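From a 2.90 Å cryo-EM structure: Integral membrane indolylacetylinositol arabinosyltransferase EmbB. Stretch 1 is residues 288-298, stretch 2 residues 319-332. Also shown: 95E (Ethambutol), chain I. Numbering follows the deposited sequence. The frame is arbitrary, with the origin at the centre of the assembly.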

# COMPACT_ATOMS: atom_id res chain seq x y z
N TYR B 288 11.25 -10.80 19.31
CA TYR B 288 10.47 -11.96 18.80
C TYR B 288 11.30 -13.25 18.93
O TYR B 288 10.76 -14.25 19.45
CB TYR B 288 10.04 -11.73 17.35
CG TYR B 288 8.90 -12.60 16.88
CD1 TYR B 288 7.61 -12.11 16.80
CD2 TYR B 288 9.12 -13.92 16.51
CE1 TYR B 288 6.56 -12.90 16.37
CE2 TYR B 288 8.08 -14.72 16.07
CZ TYR B 288 6.79 -14.21 16.00
OH TYR B 288 5.76 -15.00 15.58
N ILE B 289 12.55 -13.22 18.48
CA ILE B 289 13.43 -14.38 18.54
C ILE B 289 13.92 -14.63 19.96
O ILE B 289 14.07 -15.78 20.38
CB ILE B 289 14.60 -14.21 17.56
CG1 ILE B 289 14.06 -14.04 16.14
CG2 ILE B 289 15.54 -15.40 17.62
CD1 ILE B 289 15.13 -13.98 15.09
N LEU B 290 14.15 -13.57 20.74
CA LEU B 290 14.60 -13.76 22.11
C LEU B 290 13.54 -14.46 22.95
O LEU B 290 13.85 -15.37 23.73
CB LEU B 290 14.98 -12.42 22.74
CG LEU B 290 15.80 -12.53 24.01
CD1 LEU B 290 17.13 -13.21 23.73
CD2 LEU B 290 16.03 -11.17 24.64
N GLN B 291 12.27 -14.06 22.80
CA GLN B 291 11.21 -14.72 23.54
C GLN B 291 10.95 -16.12 23.00
O GLN B 291 10.55 -17.01 23.76
CB GLN B 291 9.93 -13.89 23.49
CG GLN B 291 10.09 -12.47 23.99
CD GLN B 291 10.74 -12.40 25.35
OE1 GLN B 291 11.73 -11.70 25.55
NE2 GLN B 291 10.18 -13.13 26.30
N MET B 292 11.16 -16.35 21.70
CA MET B 292 11.04 -17.70 21.17
C MET B 292 12.11 -18.62 21.75
O MET B 292 11.84 -19.80 22.00
CB MET B 292 11.14 -17.68 19.64
CG MET B 292 9.92 -17.12 18.95
SD MET B 292 9.77 -17.71 17.25
CE MET B 292 11.49 -17.85 16.79
N ALA B 293 13.31 -18.10 21.96
CA ALA B 293 14.43 -18.92 22.42
C ALA B 293 14.49 -19.08 23.94
O ALA B 293 15.01 -20.08 24.41
CB ALA B 293 15.75 -18.32 21.93
N ARG B 294 13.96 -18.12 24.70
CA ARG B 294 14.01 -18.22 26.15
C ARG B 294 12.98 -19.19 26.72
O ARG B 294 13.08 -19.54 27.90
CB ARG B 294 13.81 -16.85 26.79
CG ARG B 294 15.01 -15.93 26.68
CD ARG B 294 14.70 -14.55 27.20
NE ARG B 294 14.59 -14.52 28.65
CZ ARG B 294 14.15 -13.47 29.35
NH1 ARG B 294 13.79 -12.36 28.72
NH2 ARG B 294 14.08 -13.54 30.67
N THR B 295 12.01 -19.64 25.92
CA THR B 295 10.97 -20.54 26.38
C THR B 295 11.03 -21.92 25.73
O THR B 295 10.24 -22.79 26.11
CB THR B 295 9.59 -19.93 26.13
OG1 THR B 295 9.31 -19.95 24.73
CG2 THR B 295 9.54 -18.50 26.62
N ALA B 296 11.93 -22.13 24.78
CA ALA B 296 11.96 -23.36 24.00
C ALA B 296 12.47 -24.56 24.77
O ALA B 296 12.30 -25.69 24.30
CB ALA B 296 12.81 -23.16 22.74
N GLU B 297 13.09 -24.36 25.93
CA GLU B 297 13.55 -25.50 26.73
C GLU B 297 12.50 -25.96 27.73
O GLU B 297 12.39 -27.16 27.99
CB GLU B 297 14.84 -25.15 27.47
CG GLU B 297 15.54 -26.35 28.06
CD GLU B 297 16.65 -25.97 29.02
OE1 GLU B 297 16.64 -24.83 29.51
OE2 GLU B 297 17.53 -26.82 29.27
N HIS B 298 11.72 -25.03 28.29
CA HIS B 298 10.59 -25.42 29.12
C HIS B 298 9.46 -25.98 28.26
O HIS B 298 8.84 -26.98 28.62
CB HIS B 298 10.10 -24.24 29.95
CG HIS B 298 9.31 -24.63 31.16
ND1 HIS B 298 7.99 -24.29 31.33
CD2 HIS B 298 9.66 -25.35 32.25
CE1 HIS B 298 7.56 -24.77 32.48
NE2 HIS B 298 8.55 -25.42 33.06
C2 95E I . 8.65 -15.71 12.74
O12 95E I . 7.91 -7.56 10.61
C11 95E I . 8.24 -8.88 10.96
C10 95E I . 6.97 -9.61 11.36
C13 95E I . 6.11 -8.73 12.25
C14 95E I . 4.87 -8.20 11.54
N9 95E I . 7.32 -10.80 12.11
C8 95E I . 8.16 -11.66 11.30
C7 95E I . 8.13 -13.09 11.81
N6 95E I . 9.42 -13.42 12.38
C3 95E I . 9.74 -14.81 12.17
O1 95E I . 9.17 -17.01 12.81
C4 95E I . 11.06 -15.13 12.86
C5 95E I . 12.19 -14.21 12.42
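Stretch 2 319-332: YYNVLALMTKVSDA

Stretch 2 packs across stretch 1 as a steeply crossed pair of helices, with apolar side chains meeting at the ligand end, a close alanine-alanine approach in the middle and two salt bridges beyond it. The N-to-C directions of helix 320-326 and helix 288-294 diverge by 71° (signed crossing angle -71°), far from both parallel and antiparallel, and the axes approach to 8.8 Å. In stretch 1 a second helical segment, 296-298, follows. Stretch 2 is in loop or turn conformation by Ser330; backbone hydrogen bonds such as Ala324 N to Tyr320 O (2.9 Å) and Met326 N to Val322 O (2.9 Å) hold its helical part. The CA atoms of Ala293 and Ala324 lie 4.7 Å apart, an approach that small side chains permit, and Ala293 O comes within 3.9 Å of Ala324 CA. Ala293 CB also rests 4.3 Å from Leu323 CB. Leu323, with chi1 m and chi2 t, extends CD1 to 3.9 Å from Ile289 CG2. The CA-to-CB bond of Tyr320 points toward stretch 1, with chi1 m; Met292 CE reaches Tyr320 CE2 at 3.8 Å and Ile289 CD1 reaches Tyr320 CE1 at 4.1 Å, both oblique to the ring. This end borders bound ethambutol: Tyr320 OH is 3.7 Å and Ile289 CD1 4.0 Å from ligand C5, while Tyr288, out of reach of stretch 2, places CE2 3.5 Å from ligand C2. Past the alanines, the CA-to-CB bond of Thr327 points toward stretch 1, with CG2 4.4 Å from Arg294 CG and 4.5 Å from Leu290 CD1. Asp331 OD2 sits over one face of the Arg294 guanidinium, 3.7 Å from NH1, in a long salt bridge that joins charges without an N-H directed at the oxygen. Lys328 NZ donates a hydrogen bond to Glu297 OE2 at 3.1 Å, adding direction to the second salt bridge. The two stretches bury 536 Å², both sides summed.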

# COMPACT_ATOMS: atom_id res chain seq x y z
N TYR B 319 18.76 -23.25 13.56
CA TYR B 319 19.63 -22.16 14.01
C TYR B 319 19.17 -21.57 15.33
O TYR B 319 20.01 -21.14 16.13
CB TYR B 319 19.71 -21.07 12.94
CG TYR B 319 20.40 -19.81 13.42
CD1 TYR B 319 21.74 -19.82 13.75
CD2 TYR B 319 19.69 -18.62 13.53
CE1 TYR B 319 22.37 -18.67 14.19
CE2 TYR B 319 20.31 -17.47 13.96
CZ TYR B 319 21.65 -17.50 14.29
OH TYR B 319 22.27 -16.35 14.72
N TYR B 320 17.86 -21.53 15.58
CA TYR B 320 17.37 -21.00 16.85
C TYR B 320 17.69 -21.91 18.02
O TYR B 320 17.71 -21.45 19.17
CB TYR B 320 15.87 -20.75 16.77
CG TYR B 320 15.46 -19.80 15.67
CD1 TYR B 320 16.32 -18.79 15.24
CD2 TYR B 320 14.22 -19.90 15.05
CE1 TYR B 320 15.95 -17.92 14.24
CE2 TYR B 320 13.85 -19.04 14.04
CZ TYR B 320 14.72 -18.05 13.64
OH TYR B 320 14.35 -17.18 12.64
N ASN B 321 17.95 -23.20 17.76
CA ASN B 321 18.36 -24.10 18.82
C ASN B 321 19.78 -23.83 19.30
O ASN B 321 20.18 -24.39 20.32
CB ASN B 321 18.24 -25.55 18.35
CG ASN B 321 16.80 -26.04 18.36
OD1 ASN B 321 16.30 -26.48 19.39
ND2 ASN B 321 16.15 -25.97 17.21
N VAL B 322 20.53 -23.00 18.59
CA VAL B 322 21.83 -22.54 19.07
C VAL B 322 21.67 -21.35 20.01
O VAL B 322 22.34 -21.26 21.03
CB VAL B 322 22.75 -22.21 17.88
CG1 VAL B 322 24.07 -21.64 18.37
CG2 VAL B 322 22.98 -23.44 17.03
N LEU B 323 20.76 -20.43 19.67
CA LEU B 323 20.46 -19.33 20.59
C LEU B 323 19.79 -19.84 21.86
O LEU B 323 20.00 -19.28 22.94
CB LEU B 323 19.58 -18.29 19.90
CG LEU B 323 20.10 -17.75 18.56
CD1 LEU B 323 19.22 -16.61 18.08
CD2 LEU B 323 21.54 -17.29 18.69
N ALA B 324 18.98 -20.90 21.75
CA ALA B 324 18.38 -21.49 22.94
C ALA B 324 19.45 -22.03 23.88
O ALA B 324 19.25 -22.04 25.10
CB ALA B 324 17.41 -22.60 22.54
N LEU B 325 20.58 -22.47 23.34
CA LEU B 325 21.69 -22.93 24.18
C LEU B 325 22.51 -21.75 24.70
O LEU B 325 23.00 -21.78 25.83
CB LEU B 325 22.58 -23.89 23.40
CG LEU B 325 22.14 -25.36 23.38
CD1 LEU B 325 22.86 -26.11 22.28
CD2 LEU B 325 22.40 -26.00 24.73
N MET B 326 22.67 -20.72 23.87
CA MET B 326 23.42 -19.54 24.31
C MET B 326 22.72 -18.84 25.46
O MET B 326 23.39 -18.29 26.35
CB MET B 326 23.61 -18.58 23.13
CG MET B 326 24.61 -19.04 22.10
SD MET B 326 25.01 -17.75 20.91
CE MET B 326 25.97 -16.64 21.94
N THR B 327 21.39 -18.84 25.48
CA THR B 327 20.65 -18.14 26.52
C THR B 327 20.80 -18.78 27.90
O THR B 327 20.26 -18.23 28.87
CB THR B 327 19.16 -18.07 26.17
OG1 THR B 327 18.69 -19.36 25.79
CG2 THR B 327 18.93 -17.09 25.03
N LYS B 328 21.49 -19.91 28.02
CA LYS B 328 21.71 -20.49 29.34
C LYS B 328 22.82 -19.77 30.10
O LYS B 328 22.80 -19.76 31.34
CB LYS B 328 22.04 -21.98 29.21
CG LYS B 328 21.09 -22.75 28.31
CD LYS B 328 21.27 -24.25 28.48
CE LYS B 328 20.55 -24.75 29.71
NZ LYS B 328 20.55 -26.23 29.78
N VAL B 329 23.78 -19.18 29.39
CA VAL B 329 24.81 -18.38 30.04
C VAL B 329 24.23 -17.05 30.50
O VAL B 329 24.24 -16.72 31.69
CB VAL B 329 26.01 -18.18 29.10
CG1 VAL B 329 27.15 -17.52 29.83
CG2 VAL B 329 26.44 -19.51 28.51
N SER B 330 23.70 -16.28 29.55
CA SER B 330 23.06 -15.00 29.83
C SER B 330 22.32 -14.57 28.57
O SER B 330 22.57 -15.08 27.48
CB SER B 330 24.08 -13.93 30.25
OG SER B 330 24.85 -13.50 29.14
N ASP B 331 21.40 -13.62 28.74
CA ASP B 331 20.61 -13.11 27.63
C ASP B 331 20.82 -11.61 27.41
O ASP B 331 19.96 -10.94 26.84
CB ASP B 331 19.13 -13.41 27.84
CG ASP B 331 18.51 -12.56 28.93
OD1 ASP B 331 19.06 -12.55 30.05
OD2 ASP B 331 17.48 -11.91 28.67
N ALA B 332 21.96 -11.08 27.85
CA ALA B 332 22.27 -9.68 27.60
C ALA B 332 22.39 -9.43 26.10
O ALA B 332 22.73 -10.32 25.32
CB ALA B 332 23.57 -9.29 28.30